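Local coordinates for protein GH127 beta-L-arabinofuranoside (Geobacillus stearothermophilus, PDB 4QK0) that probably hydrolyses beta-L-arabinofuranosides, releasing L-arabinose units from arabinose-containing glycans as a glycoside hydrolase of family 127, at residues F22-R25 against Y26-V30; P414-L417 against A418-I421. All blocks are in the same frame, centred on the assembly; numbering follows the deposited sequence.

Contact 1 (F22-R25 against Y26-V30); sequences FWKR and YIDVV
Arg25 and Phe22 both reach the ring of Tyr26 within the first two turns of helix 22-42. Followed outward, the tyrosine has its CB 3.6 Å from Trp23 O, and chi1 of -82° puts CG beside the backbone N, which turns the ring back toward Phe22 O. There Tyr26 CD2 comes to 3.4 Å from Phe22 O and also meets the benzene part of Trp23 obliquely, at CE3. Further out, Tyr26 CE2 stands 3.8 Å from Phe22 CZ, and the tyrosine presents its edge to the phenylalanine face in a T-shaped pair with planes at 68°. Over one face of the Tyr26 ring sits Arg25 NH2, 3.6 Å from Tyr26 CE1 and toward the rim. CZ and, at the tip, OH approach the same nitrogen, Tyr26 OH at 4.1 Å from Arg25 NH2. This is a cation-pi contact: Arg25 CZ sits 4.8 Å from the centroid of the Tyr26 ring and only 9° off its normal. The arginine gets there by a bend at chi3, while its NH1 donates to Leu374 O. Trp23 NE1 is hydrogen-bonded to Tyr365 OH and its ring meets Tyr365 edge to face, which helps hold the third ring of the aromatic cluster.

Elsewhere, Lys24 NZ and Asp28 OD2 form a salt bridge of 3.5 Å. Asp20 accepts bonds from the Trp23 and Lys24 amides at the helix start. Buried Trp23 and Tyr26 thus contrast with a more exposed ion pair, and the guanidinium, over a pi face and donating to Leu374 O, probably has its positive charge stabilised by both.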
loop_
_atom_site.group_PDB
_atom_site.type_symbol
_atom_site.label_atom_id
_atom_site.label_comp_id
_atom_site.label_asym_id
_atom_site.label_seq_id
_atom_site.Cartn_x
_atom_site.Cartn_y
_atom_site.Cartn_z
ATOM N N PHE A 22 -2.525 30.560 -21.342
ATOM C CA PHE A 22 -2.427 29.503 -20.378
ATOM C C PHE A 22 -2.166 29.999 -18.951
ATOM O O PHE A 22 -2.985 29.753 -18.059
ATOM C CB PHE A 22 -1.347 28.498 -20.859
ATOM C CG PHE A 22 -1.319 27.231 -20.080
ATOM C CD1 PHE A 22 -2.223 26.210 -20.360
ATOM C CD2 PHE A 22 -0.444 27.081 -19.015
ATOM C CE1 PHE A 22 -2.202 25.043 -19.619
ATOM C CE2 PHE A 22 -0.429 25.915 -18.278
ATOM C CZ PHE A 22 -1.315 24.897 -18.574
ATOM N N TRP A 23 -1.033 30.679 -18.704
ATOM C CA TRP A 23 -0.741 31.152 -17.339
ATOM C C TRP A 23 -1.577 32.341 -16.923
ATOM O O TRP A 23 -1.926 32.485 -15.759
ATOM C CB TRP A 23 0.732 31.432 -17.134
ATOM C CG TRP A 23 1.511 30.195 -17.219
ATOM C CD1 TRP A 23 2.321 29.805 -18.241
ATOM C CD2 TRP A 23 1.524 29.136 -16.272
ATOM N NE1 TRP A 23 2.846 28.587 -17.989
ATOM C CE2 TRP A 23 2.396 28.154 -16.771
ATOM C CE3 TRP A 23 0.893 28.934 -15.056
ATOM C CZ2 TRP A 23 2.640 26.956 -16.105
ATOM C CZ3 TRP A 23 1.141 27.738 -14.371
ATOM C CH2 TRP A 23 1.998 26.762 -14.902
ATOM N N LYS A 24 -1.978 33.150 -17.878
ATOM C CA LYS A 24 -2.795 34.306 -17.549
ATOM C C LYS A 24 -4.111 33.878 -16.956
ATOM O O LYS A 24 -4.560 34.438 -15.933
ATOM C CB LYS A 24 -3.059 35.171 -18.782
ATOM C CG LYS A 24 -3.531 36.589 -18.429
ATOM C CD LYS A 24 -3.698 37.470 -19.665
ATOM C CE LYS A 24 -4.992 37.138 -20.426
ATOM N NZ LYS A 24 -6.226 37.591 -19.702
ATOM N N ARG A 25 -4.728 32.866 -17.552
ATOM C CA ARG A 25 -5.955 32.298 -16.978
ATOM C C ARG A 25 -5.753 31.841 -15.519
ATOM O O ARG A 25 -6.588 32.121 -14.642
ATOM C CB ARG A 25 -6.489 31.163 -17.865
ATOM C CG ARG A 25 -7.965 30.816 -17.617
ATOM C CD ARG A 25 -8.312 29.439 -18.165
ATOM N NE ARG A 25 -7.648 28.408 -17.400
ATOM C CZ ARG A 25 -8.073 27.933 -16.236
ATOM N NH1 ARG A 25 -9.179 28.395 -15.650
ATOM N NH2 ARG A 25 -7.398 26.942 -15.659
ATOM N N TYR A 26 -4.627 31.197 -15.217
ATOM C CA TYR A 26 -4.378 30.714 -13.837
ATOM C C TYR A 26 -4.177 31.850 -12.860
ATOM O O TYR A 26 -4.654 31.825 -11.706
ATOM C CB TYR A 26 -3.162 29.771 -13.795
ATOM C CG TYR A 26 -3.455 28.323 -14.187
ATOM C CD1 TYR A 26 -4.174 27.500 -13.339
ATOM C CD2 TYR A 26 -2.966 27.778 -15.346
ATOM C CE1 TYR A 26 -4.450 26.183 -13.662
ATOM C CE2 TYR A 26 -3.209 26.448 -15.664
ATOM C CZ TYR A 26 -3.976 25.657 -14.783
ATOM O OH TYR A 26 -4.259 24.366 -15.085
ATOM N N ILE A 27 -3.469 32.871 -13.308
ATOM C CA ILE A 27 -3.276 34.065 -12.460
ATOM C C ILE A 27 -4.592 34.742 -12.156
ATOM O O ILE A 27 -4.836 35.128 -11.030
ATOM C CB ILE A 27 -2.275 35.049 -13.103
ATOM C CG1 ILE A 27 -0.917 34.363 -13.141
ATOM C CG2 ILE A 27 -2.184 36.340 -12.310
ATOM C CD1 ILE A 27 0.237 35.284 -13.402
ATOM N N ASP A 28 -5.437 34.861 -13.150
ATOM C CA ASP A 28 -6.764 35.423 -12.942
ATOM C C ASP A 28 -7.562 34.638 -11.948
ATOM O O ASP A 28 -8.261 35.221 -11.107
ATOM C CB ASP A 28 -7.536 35.537 -14.264
ATOM C CG ASP A 28 -6.910 36.598 -15.219
ATOM O OD1 ASP A 28 -6.157 37.479 -14.726
ATOM O OD2 ASP A 28 -7.166 36.559 -16.463
ATOM N N VAL A 29 -7.471 33.309 -12.038
ATOM C CA VAL A 29 -8.138 32.448 -11.056
ATOM C C VAL A 29 -7.575 32.672 -9.671
ATOM O O VAL A 29 -8.323 32.755 -8.677
ATOM C CB VAL A 29 -8.031 30.963 -11.457
ATOM C CG1 VAL A 29 -8.364 30.067 -10.290
ATOM C CG2 VAL A 29 -8.974 30.680 -12.622
ATOM N N VAL A 30 -6.257 32.737 -9.551
ATOM C CA VAL A 30 -5.684 32.999 -8.217
ATOM C C VAL A 30 -6.132 34.343 -7.660
ATOM O O VAL A 30 -6.424 34.476 -6.464
ATOM C CB VAL A 30 -4.125 32.951 -8.281
ATOM C CG1 VAL A 30 -3.501 33.502 -7.011
ATOM C CG2 VAL A 30 -3.644 31.542 -8.467
#

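Contact 2 (P414-L417 against A418-I421); sequences PPNL and ARLI
The guanidinium of Arg419 and the amide of Asn416 lie side by side, their planes close to perpendicular at 79°. Within helix 413-422 the asparagine approaches the guanidinium at its edge, near its plane, rather than over a face; Asn416 CG is 4.0 Å from Arg419 NE. The arginine starts with CG between its own backbone N and carbonyl carbon (chi1 68°), an unusual choice in a helix, which brings CG to 3.2 Å from Asn416 O. From there the chain runs extended to NE and delivers the head to helix 76-92, where NH1 forms a salt bridge with Glu84; Glu149 is a longer, weak ionic partner. Phe342 of helix 334-350 touches the same side chain.

The backbone bonds differ along the helix, although Pro414 and Pro415 are poorly ordered and the lengths that involve them deserve caution. Ala418 N to Pro414 O is short and straight, 2.8 Å with an N-H...O angle of 173°, and Ile421 N to Leu417 O is similar at 3.0 Å. Between them, Arg419 N reaches Pro415 O at 3.2 Å from well above the carbonyl plane and has a second, weak bond to Asn416 O, to which Leu420 N also bonds only weakly. Leu417 CD2 and Ile421 CD1 make a loose apolar contact at 4.3 Å, and both residues pack on Met372.

This is a buried helix of the catalytic domain, and its buried arginine is probably balanced mainly by Glu84, with Glu149 at longer range. The Glu84 bridge would be expected to offset the cost of burying the Arg419 charge and to restrain its head.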
loop_
_atom_site.group_PDB
_atom_site.type_symbol
_atom_site.label_atom_id
_atom_site.label_comp_id
_atom_site.label_asym_id
_atom_site.label_seq_id
_atom_site.Cartn_x
_atom_site.Cartn_y
_atom_site.Cartn_z
ATOM N N PRO A 414 -3.607 25.462 -1.235
ATOM C CA PRO A 414 -4.026 26.738 -1.857
ATOM C C PRO A 414 -3.037 27.948 -1.783
ATOM O O PRO A 414 -2.567 28.376 -2.838
ATOM C CB PRO A 414 -5.382 27.048 -1.186
ATOM C CG PRO A 414 -5.748 25.847 -0.386
ATOM C CD PRO A 414 -4.470 25.129 -0.083
ATOM N N PRO A 415 -2.729 28.512 -0.566
ATOM C CA PRO A 415 -1.850 29.710 -0.585
ATOM C C PRO A 415 -0.446 29.369 -1.094
ATOM O O PRO A 415 0.301 30.284 -1.562
ATOM C CB PRO A 415 -1.810 30.167 0.890
ATOM C CG PRO A 415 -2.088 28.938 1.691
ATOM C CD PRO A 415 -2.957 28.042 0.822
ATOM N N ASN A 416 -0.120 28.062 -1.011
ATOM C CA ASN A 416 1.066 27.548 -1.621
ATOM C C ASN A 416 0.959 27.597 -3.130
ATOM O O ASN A 416 1.831 28.212 -3.739
ATOM C CB ASN A 416 1.498 26.202 -1.062
ATOM C CG ASN A 416 2.851 26.274 -0.325
ATOM O OD1 ASN A 416 2.877 26.221 0.901
ATOM N ND2 ASN A 416 3.968 26.410 -1.068
ATOM N N LEU A 417 -0.046 27.007 -3.776
ATOM C CA LEU A 417 -0.108 27.124 -5.251
ATOM C C LEU A 417 -0.258 28.550 -5.719
ATOM O O LEU A 417 0.305 28.929 -6.709
ATOM C CB LEU A 417 -1.239 26.365 -5.875
ATOM C CG LEU A 417 -0.918 25.015 -6.501
ATOM C CD1 LEU A 417 -2.245 24.394 -6.927
ATOM C CD2 LEU A 417 0.027 25.087 -7.694
ATOM N N ALA A 418 -1.030 29.322 -5.008
ATOM C CA ALA A 418 -1.195 30.731 -5.339
ATOM C C ALA A 418 0.146 31.456 -5.445
ATOM O O ALA A 418 0.330 32.228 -6.373
ATOM C CB ALA A 418 -2.039 31.424 -4.293
ATOM N N ARG A 419 1.048 31.266 -4.473
ATOM C CA ARG A 419 2.299 32.037 -4.495
ATOM C C ARG A 419 3.163 31.641 -5.657
ATOM O O ARG A 419 3.788 32.511 -6.249
ATOM C CB ARG A 419 3.058 32.004 -3.184
ATOM C CG ARG A 419 3.656 30.682 -2.785
ATOM C CD ARG A 419 4.342 30.844 -1.437
ATOM N NE ARG A 419 4.966 29.609 -1.012
ATOM C CZ ARG A 419 6.153 29.506 -0.436
ATOM N NH1 ARG A 419 6.917 30.580 -0.216
ATOM N NH2 ARG A 419 6.599 28.301 -0.088
ATOM N N LEU A 420 3.138 30.375 -6.059
ATOM C CA LEU A 420 3.864 29.991 -7.260
ATOM C C LEU A 420 3.264 30.543 -8.565
ATOM O O LEU A 420 3.968 31.131 -9.437
ATOM C CB LEU A 420 3.958 28.477 -7.366
ATOM C CG LEU A 420 4.614 27.968 -8.648
ATOM C CD1 LEU A 420 6.050 28.463 -8.726
ATOM C CD2 LEU A 420 4.620 26.459 -8.681
ATOM N N ILE A 421 1.962 30.334 -8.742
ATOM C CA ILE A 421 1.301 30.725 -9.974
ATOM C C ILE A 421 1.437 32.217 -10.137
ATOM O O ILE A 421 1.684 32.713 -11.238
ATOM C CB ILE A 421 -0.194 30.316 -9.936
ATOM C CG1 ILE A 421 -0.331 28.805 -10.205
ATOM C CG2 ILE A 421 -0.996 31.065 -10.975
ATOM C CD1 ILE A 421 -1.713 28.268 -9.955
#

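Contact 1 and contact 2 lie on two helices of the catalytic domain, their centres 11 Å apart, and pack directly. Val30 joins them: its CG1 is 3.7 Å from Ala418 CB, and its CG2 is equally far from Ile421 CG2. One turn back, Ile27 CG1 rests 3.6 Å from Ile421 O. The side chains meeting here are mostly aliphatic, while Arg25 and Arg419 have their polar partners away from the interface. Contact 2 is probably the nearer to the catalytic centre, since Asn416 touches Cys335, which another structure of this protein links to Cys412 but this one does not, and in family 127 relatives cysteines bind zinc and act in catalysis.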